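Local coordinates for tail spike protein (PDB 6EU4) that forms the trimeric tailspike of an Acinetobacter baumannii phage and probably recognises and degrades the capsular polysaccharide of its host, at the interface of chains A and B. Coordinates in Å, arbitrary orientation; residue numbers count along the deposited sequence, not the author numbering. Chains: chain A/B, Tail spike protein.

Contact 1: the interface of chains A and B. Residues chain A 144, 223, 244-245; chain B 192, 219-220, 242.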
ATOM      1  N   GLU A 144      15.398  12.313  20.860  1.00 14.82           N
ATOM      2  CA  GLU A 144      14.748  13.607  20.714  1.00 15.63           C
ATOM      3  C   GLU A 144      14.402  14.275  22.041  1.00 17.44           C
ATOM      4  O   GLU A 144      14.045  15.453  22.043  1.00 18.07           O
ATOM      5  CB  GLU A 144      13.477  13.445  19.877  1.00 17.30           C
ATOM      6  CG  GLU A 144      13.693  12.767  18.512  1.00 18.04           C
ATOM      7  CD  GLU A 144      13.373  11.254  18.513  1.00 18.58           C
ATOM      8  OE1 GLU A 144      13.966  10.509  19.335  1.00 17.39           O
ATOM      9  OE2 GLU A 144      12.522  10.832  17.679  1.00 19.13           O
ATOM     10  N   SER A 223      13.834  10.284  13.120  1.00 11.97           N
ATOM     11  CA  SER A 223      13.771  10.532  14.556  1.00 11.57           C
ATOM     12  C   SER A 223      14.163  11.970  14.876  1.00 14.38           C
ATOM     13  O   SER A 223      15.042  12.252  15.705  1.00 13.65           O
ATOM     14  CB  SER A 223      14.634   9.519  15.303  1.00 15.73           C
ATOM     15  OG  SER A 223      14.093   8.219  15.066  1.00 18.73           O
ATOM     16  N   GLU A 244      11.459   9.261   8.496  1.00 12.21           N
ATOM     17  CA  GLU A 244      11.022   8.180   9.376  1.00 11.13           C
ATOM     18  C   GLU A 244      10.982   8.709  10.796  1.00 10.95           C
ATOM     19  O   GLU A 244      11.984   9.240  11.284  1.00 11.33           O
ATOM     20  CB  GLU A 244      11.964   6.972   9.297  1.00 12.54           C
ATOM     21  CG  GLU A 244      11.492   5.804  10.174  1.00 12.62           C
ATOM     22  CD  GLU A 244      12.393   4.565  10.124  1.00 18.73           C
ATOM     23  OE1 GLU A 244      13.464   4.593   9.484  1.00 18.10           O
ATOM     24  OE2 GLU A 244      12.003   3.535  10.718  1.00 18.57           O
ATOM     25  N   ARG A 245       9.826   8.589  11.448  1.00 10.95           N
ATOM     26  CA  ARG A 245       9.655   9.040  12.829  1.00  9.42           C
ATOM     27  C   ARG A 245      10.036  10.508  12.998  1.00 10.63           C
ATOM     28  O   ARG A 245      10.681  10.902  13.983  1.00 12.93           O
ATOM     29  CB  ARG A 245      10.444   8.144  13.786  1.00 11.95           C
ATOM     30  CG  ARG A 245       9.719   6.807  14.014  1.00 12.62           C
ATOM     31  CD  ARG A 245       8.820   6.826  15.228  1.00 13.74           C
ATOM     32  NE  ARG A 245       7.863   7.917  15.166  1.00 12.58           N
ATOM     33  CZ  ARG A 245       7.933   9.037  15.864  1.00 15.44           C
ATOM     34  NH1 ARG A 245       7.008   9.975  15.671  1.00 16.27           N
ATOM     35  NH2 ARG A 245       8.899   9.227  16.754  1.00 14.26           N
TER
ATOM     36  N   HIS B 192      16.353   3.986  20.243  1.00 13.56           N
ATOM     37  CA  HIS B 192      16.838   3.710  18.887  1.00 12.54           C
ATOM     38  C   HIS B 192      17.827   2.552  19.010  1.00 13.44           C
ATOM     39  O   HIS B 192      19.012   2.758  19.277  1.00 16.89           O
ATOM     40  CB  HIS B 192      17.443   4.980  18.284  1.00 12.64           C
ATOM     41  CG  HIS B 192      16.472   6.121  18.306  1.00 14.99           C
ATOM     42  ND1 HIS B 192      15.338   6.124  17.522  1.00 16.97           N
ATOM     43  CD2 HIS B 192      16.374   7.202  19.116  1.00 16.09           C
ATOM     44  CE1 HIS B 192      14.610   7.191  17.806  1.00 17.60           C
ATOM     45  NE2 HIS B 192      15.216   7.863  18.772  1.00 16.74           N
ATOM     46  N   SER B 219       9.803   5.409  19.027  1.00 12.17           N
ATOM     47  CA  SER B 219      11.073   4.696  19.000  1.00 13.04           C
ATOM     48  C   SER B 219      11.278   3.988  17.671  1.00 13.18           C
ATOM     49  O   SER B 219      10.335   3.763  16.908  1.00 11.80           O
ATOM     50  CB  SER B 219      11.136   3.654  20.121  1.00 12.39           C
ATOM     51  OG  SER B 219      11.135   4.299  21.392  1.00 13.61           O
ATOM     52  N   THR B 220      12.529   3.611  17.420  1.00 12.87           N
ATOM     53  CA  THR B 220      12.885   2.786  16.273  1.00 12.18           C
ATOM     54  C   THR B 220      13.653   1.564  16.749  1.00 12.90           C
ATOM     55  O   THR B 220      14.549   1.657  17.598  1.00 13.19           O
ATOM     56  CB  THR B 220      13.713   3.545  15.205  1.00 12.45           C
ATOM     57  OG1 THR B 220      14.992   3.963  15.720  1.00 14.68           O
ATOM     58  CG2 THR B 220      12.957   4.759  14.689  1.00 13.95           C
ATOM     59  N   THR B 242       8.612   2.222  14.867  1.00 11.78           N
ATOM     60  CA  THR B 242       8.887   1.478  13.652  1.00 10.24           C
ATOM     61  C   THR B 242       9.838   0.339  13.961  1.00 10.40           C
ATOM     62  O   THR B 242      10.709   0.442  14.839  1.00 12.09           O
ATOM     63  CB  THR B 242       9.472   2.363  12.551  1.00 12.66           C
ATOM     64  OG1 THR B 242      10.764   2.836  12.954  1.00 13.88           O
ATOM     65  CG2 THR B 242       8.534   3.549  12.207  1.00 13.02           C
TER
HETATM   66  O   HOH W   1      12.861   1.010  12.654  1.00 14.79           O

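Contact 2: the interface of chains A and B. Residues chain A 568, 573, 590; chain B 567, 573.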
ATOM      1  N   HIS A 568     -53.829 -12.959 -24.478  1.00 17.95           N
ATOM      2  CA  HIS A 568     -53.083 -14.203 -24.653  1.00 16.21           C
ATOM      3  C   HIS A 568     -54.057 -15.371 -24.705  1.00 17.90           C
ATOM      4  O   HIS A 568     -55.256 -15.215 -24.444  1.00 20.72           O
ATOM      5  CB  HIS A 568     -52.073 -14.408 -23.527  1.00 16.08           C
ATOM      6  CG  HIS A 568     -52.711 -14.518 -22.181  1.00 18.06           C
ATOM      7  ND1 HIS A 568     -53.219 -15.703 -21.691  1.00 19.55           N
ATOM      8  CD2 HIS A 568     -52.940 -13.583 -21.228  1.00 19.92           C
ATOM      9  CE1 HIS A 568     -53.715 -15.497 -20.483  1.00 21.23           C
ATOM     10  NE2 HIS A 568     -53.569 -14.214 -20.184  1.00 20.15           N
ATOM     11  N   LEU A 573     -60.861 -12.230 -24.418  1.00 22.90           N
ATOM     12  CA  LEU A 573     -60.412 -10.908 -24.863  1.00 22.95           C
ATOM     13  C   LEU A 573     -61.513  -9.912 -24.515  1.00 24.92           C
ATOM     14  O   LEU A 573     -62.467  -9.742 -25.280  1.00 25.81           O
ATOM     15  CB  LEU A 573     -60.106 -10.902 -26.358  1.00 23.55           C
ATOM     16  CG  LEU A 573     -58.892 -11.712 -26.834  1.00 24.34           C
ATOM     17  CD1 LEU A 573     -59.196 -13.191 -26.850  1.00 23.30           C
ATOM     18  CD2 LEU A 573     -58.488 -11.249 -28.231  1.00 25.51           C
ATOM     19  N   PHE A 590     -59.777 -10.329 -40.688  1.00 23.64           N
ATOM     20  CA  PHE A 590     -59.478 -11.700 -40.319  1.00 24.15           C
ATOM     21  C   PHE A 590     -60.096 -12.620 -41.361  1.00 24.30           C
ATOM     22  O   PHE A 590     -61.170 -12.345 -41.898  1.00 25.84           O
ATOM     23  CB  PHE A 590     -59.999 -12.024 -38.917  1.00 23.83           C
ATOM     24  CG  PHE A 590     -59.140 -11.468 -37.819  1.00 22.14           C
ATOM     25  CD1 PHE A 590     -57.948 -12.082 -37.480  1.00 23.08           C
ATOM     26  CD2 PHE A 590     -59.492 -10.300 -37.164  1.00 22.24           C
ATOM     27  CE1 PHE A 590     -57.138 -11.557 -36.468  1.00 21.39           C
ATOM     28  CE2 PHE A 590     -58.701  -9.775 -36.177  1.00 22.52           C
ATOM     29  CZ  PHE A 590     -57.519 -10.405 -35.820  1.00 21.76           C
TER
ATOM     30  N   TYR B 567     -50.888 -13.148 -27.985  1.00 15.11           N
ATOM     31  CA  TYR B 567     -51.518 -12.859 -29.264  1.00 15.82           C
ATOM     32  C   TYR B 567     -50.911 -11.594 -29.873  1.00 17.68           C
ATOM     33  O   TYR B 567     -50.692 -10.604 -29.174  1.00 18.75           O
ATOM     34  CB  TYR B 567     -53.023 -12.663 -29.065  1.00 16.32           C
ATOM     35  CG  TYR B 567     -53.864 -13.896 -28.736  1.00 18.59           C
ATOM     36  CD1 TYR B 567     -53.592 -15.137 -29.297  1.00 19.37           C
ATOM     37  CD2 TYR B 567     -54.990 -13.782 -27.919  1.00 18.66           C
ATOM     38  CE1 TYR B 567     -54.398 -16.241 -29.026  1.00 19.13           C
ATOM     39  CE2 TYR B 567     -55.815 -14.880 -27.652  1.00 18.81           C
ATOM     40  CZ  TYR B 567     -55.520 -16.097 -28.215  1.00 20.61           C
ATOM     41  OH  TYR B 567     -56.349 -17.174 -27.952  1.00 21.61           O
ATOM     42  N   LEU B 573     -55.304 -16.225 -33.767  1.00 20.11           N
ATOM     43  CA  LEU B 573     -55.587 -16.256 -32.335  1.00 20.67           C
ATOM     44  C   LEU B 573     -56.227 -17.609 -32.054  1.00 22.52           C
ATOM     45  O   LEU B 573     -57.431 -17.780 -32.233  1.00 23.88           O
ATOM     46  CB  LEU B 573     -56.497 -15.091 -31.923  1.00 21.83           C
ATOM     47  CG  LEU B 573     -55.871 -13.689 -32.012  1.00 23.08           C
ATOM     48  CD1 LEU B 573     -55.838 -13.159 -33.434  1.00 23.63           C
ATOM     49  CD2 LEU B 573     -56.657 -12.759 -31.136  1.00 25.04           C
TER

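Contact 3: the interface of chains A and B. Residues chain A 475-479; chain B 495-496, 526.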
ATOM      1  N   LEU A 475     -25.639 -12.641 -15.330  1.00 15.87           N
ATOM      2  CA  LEU A 475     -25.999 -11.746 -14.245  1.00 16.11           C
ATOM      3  C   LEU A 475     -27.278 -12.235 -13.586  1.00 18.22           C
ATOM      4  O   LEU A 475     -28.267 -12.502 -14.273  1.00 17.76           O
ATOM      5  CB  LEU A 475     -26.179 -10.321 -14.764  1.00 16.58           C
ATOM      6  CG  LEU A 475     -26.695  -9.290 -13.762  1.00 15.87           C
ATOM      7  CD1 LEU A 475     -25.699  -9.084 -12.621  1.00 17.79           C
ATOM      8  CD2 LEU A 475     -26.984  -7.983 -14.484  1.00 20.13           C
ATOM      9  N   SER A 476     -27.253 -12.336 -12.256  1.00 15.62           N
ATOM     10  CA  SER A 476     -28.417 -12.680 -11.445  1.00 14.87           C
ATOM     11  C   SER A 476     -28.548 -11.629 -10.351  1.00 18.28           C
ATOM     12  O   SER A 476     -27.583 -11.391  -9.614  1.00 18.77           O
ATOM     13  CB  SER A 476     -28.264 -14.060 -10.819  1.00 17.36           C
ATOM     14  OG  SER A 476     -29.341 -14.374  -9.943  1.00 19.21           O
ATOM     15  N   THR A 477     -29.721 -10.998 -10.254  1.00 15.98           N
ATOM     16  CA  THR A 477     -29.960  -9.920  -9.298  1.00 17.39           C
ATOM     17  C   THR A 477     -31.276 -10.148  -8.564  1.00 17.37           C
ATOM     18  O   THR A 477     -32.078 -11.015  -8.922  1.00 17.42           O
ATOM     19  CB  THR A 477     -30.026  -8.546  -9.973  1.00 18.85           C
ATOM     20  OG1 THR A 477     -31.202  -8.474 -10.784  1.00 18.03           O
ATOM     21  CG2 THR A 477     -28.811  -8.276 -10.827  1.00 22.07           C
ATOM     22  N   SER A 478     -31.503  -9.334  -7.534  1.00 15.24           N
ATOM     23  CA  SER A 478     -32.752  -9.357  -6.790  1.00 15.50           C
ATOM     24  C   SER A 478     -33.622  -8.151  -7.163  1.00 15.91           C
ATOM     25  O   SER A 478     -33.141  -7.149  -7.689  1.00 16.11           O
ATOM     26  CB  SER A 478     -32.472  -9.369  -5.289  1.00 16.77           C
ATOM     27  OG  SER A 478     -31.842 -10.576  -4.918  1.00 18.68           O
ATOM     28  N   ALA A 479     -34.919  -8.267  -6.883  1.00 15.43           N
ATOM     29  CA  ALA A 479     -35.828  -7.138  -7.033  1.00 14.58           C
ATOM     30  C   ALA A 479     -35.634  -6.149  -5.884  1.00 15.97           C
ATOM     31  O   ALA A 479     -35.185  -6.509  -4.793  1.00 17.59           O
ATOM     32  CB  ALA A 479     -37.276  -7.620  -7.061  1.00 16.58           C
TER
ATOM     33  N   GLY B 495     -32.030 -15.332  -9.527  1.00 17.29           N
ATOM     34  CA  GLY B 495     -33.032 -14.315  -9.305  1.00 16.34           C
ATOM     35  C   GLY B 495     -33.557 -13.809 -10.637  1.00 15.48           C
ATOM     36  O   GLY B 495     -34.106 -14.577 -11.435  1.00 17.18           O
ATOM     37  N   ASN B 496     -33.396 -12.517 -10.880  1.00 15.42           N
ATOM     38  CA  ASN B 496     -33.603 -11.952 -12.205  1.00 13.46           C
ATOM     39  C   ASN B 496     -32.397 -12.307 -13.056  1.00 15.09           C
ATOM     40  O   ASN B 496     -31.276 -11.934 -12.708  1.00 16.42           O
ATOM     41  CB  ASN B 496     -33.773 -10.436 -12.111  1.00 13.72           C
ATOM     42  CG  ASN B 496     -34.926 -10.051 -11.210  1.00 15.54           C
ATOM     43  OD1 ASN B 496     -36.090 -10.237 -11.554  1.00 13.53           O
ATOM     44  ND2 ASN B 496     -34.601  -9.529 -10.028  1.00 20.39           N
ATOM     45  N   SER B 526     -37.573 -12.320 -10.560  1.00 15.29           N
ATOM     46  CA  SER B 526     -37.679 -12.885  -9.220  1.00 15.84           C
ATOM     47  C   SER B 526     -37.706 -11.776  -8.183  1.00 15.97           C
ATOM     48  O   SER B 526     -37.109 -10.715  -8.371  1.00 15.94           O
ATOM     49  CB  SER B 526     -36.506 -13.816  -8.905  1.00 16.29           C
ATOM     50  OG  SER B 526     -36.582 -14.257  -7.565  1.00 18.83           O
TER

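Contact 1: the interface of chains A and B
Loop residues A:Glu144 and A:Ser223, with the end of strand 241-244 and the following A:Arg245, meet strands 192-194, 219-222 and 241-244 of chain B. The imidazole of B:His192 is held at both nitrogens. NE2 donates to the carboxylate oxygen OE1 of A:Glu144 over 3.0 Å; OE1 lies in the imidazole plane, but NE2 approaches it on the syn side, 35° out of the carboxylate plane. ND1 is hydrogen-bonded at 2.8 Å to the hydroxyl OG1 of B:Thr220 in its own chain, and the two bonds together probably fix the ring's rotation. Beside the ring, CB of A:Ser223 packs 3.4 Å from CE1 of B:His192. Farther along, A:Glu244 reaches out with CG anti to the backbone N (chi1 -178°) and an extended chain. Its OE2 takes a hydrogen bond of 2.7 Å from the hydroxyl OG1 of B:Thr242, on the anti side, somewhat out of the carboxylate plane, and a water links the same two oxygens. Between these polar links the bent A:Arg245 lays its CG 3.9 Å from the methyl CG2 of B:Thr220 and equally near that of B:Thr242. Together they join neighbouring subunits along the strand-rich body of the tailspike trimer, helping to hold its chains side by side.

Contact 2: the interface of chains A and B
A:Leu573 and B:Leu573, the same residue from two subunits, meet near the C-terminal end of the modelled tailspike trimer. Their CD2 methyls lie 3.8 Å apart and the side chains slant past each other. Both leucines come from loops and share nearly the same conformation, chi1 being -68° in each, but across this boundary they meet different groups. The other methyl of A:Leu573, CD1, sits 3.9 Å from the ring carbon CE2 of B:Tyr567. In B:Leu573, CD1 turns instead to A:Phe590 and approaches its ring atom CE1 to 3.7 Å, the two side chains crossing at about a right angle. The ring of B:Tyr567 lies between the backbone of A:His568 and CB of B:Leu573. Over one face is the carbonyl carbon C of A:His568, 3.8 Å from the ring centroid and displaced toward the rim. Against the opposite face, also off centre, is CB of B:Leu573 from its own chain, so the leucine that reaches A:Phe590 also backs the tyrosine. A:His568 makes this contact through its main chain: the imidazole points away from the tyrosine, while its CA is 3.8 Å from CD2 of B:Tyr567.

Contact 3: the interface of chains A and B
B:Asn496 and A:Thr477 face each other across an antiparallel beta bridge, where strand 496-501 of chain B meets the end of strand 474-477 of chain A, and their side chains cross at about a right angle. This intersubunit beta pairing probably helps hold the tailspike trimer together. The backbones pair in both directions: B:Asn496 N gives a hydrogen bond of 2.8 Å to A:Thr477 O, while A:Thr477 N returns one of 3.1 Å to B:Asn496 O. The hydroxyl OG1 of A:Thr477 is set between its own backbone N and carbonyl carbon (chi1 68°), which brings it within 3.5 Å of CB of B:Asn496. The asparagine has CG beside its own backbone N (chi1 -58°), which brings ND2 of its amide near the carbonyl oxygen of A:Thr477 for a weak hydrogen bond, besides the one from the main chain. The other end of the amide is held within chain B, where B:Ser526 N donates to OD1 of B:Asn496 at 2.7 Å, from above the carbonyl plane; this second-shell bond helps to fix the amide's rotation. One residue earlier in each chain, a side chain extends the backbone pairing. A:Ser476 accepts at OG an almost straight hydrogen bond (173° at H) of 2.9 Å from B:Gly495 N.

Contact 1 lies about 54 Å from contact 3, which is about 31 Å from contact 2, measured between the centres of their C-alpha atoms. Contacts 1 and 2 are about 85 Å apart, equal to the sum of the other two as rounded, so the three lie nearly in a line along the elongated spike. They share no residues or strands. The character of the pairing changes along the way, from side-chain links between strand-rich bodies in contact 1, through backbone pairing across chains in contact 3, to hydrophobic packing of loops in contact 2. Repeated among three copies, such separated contacts probably hold the trimer together over much of its length.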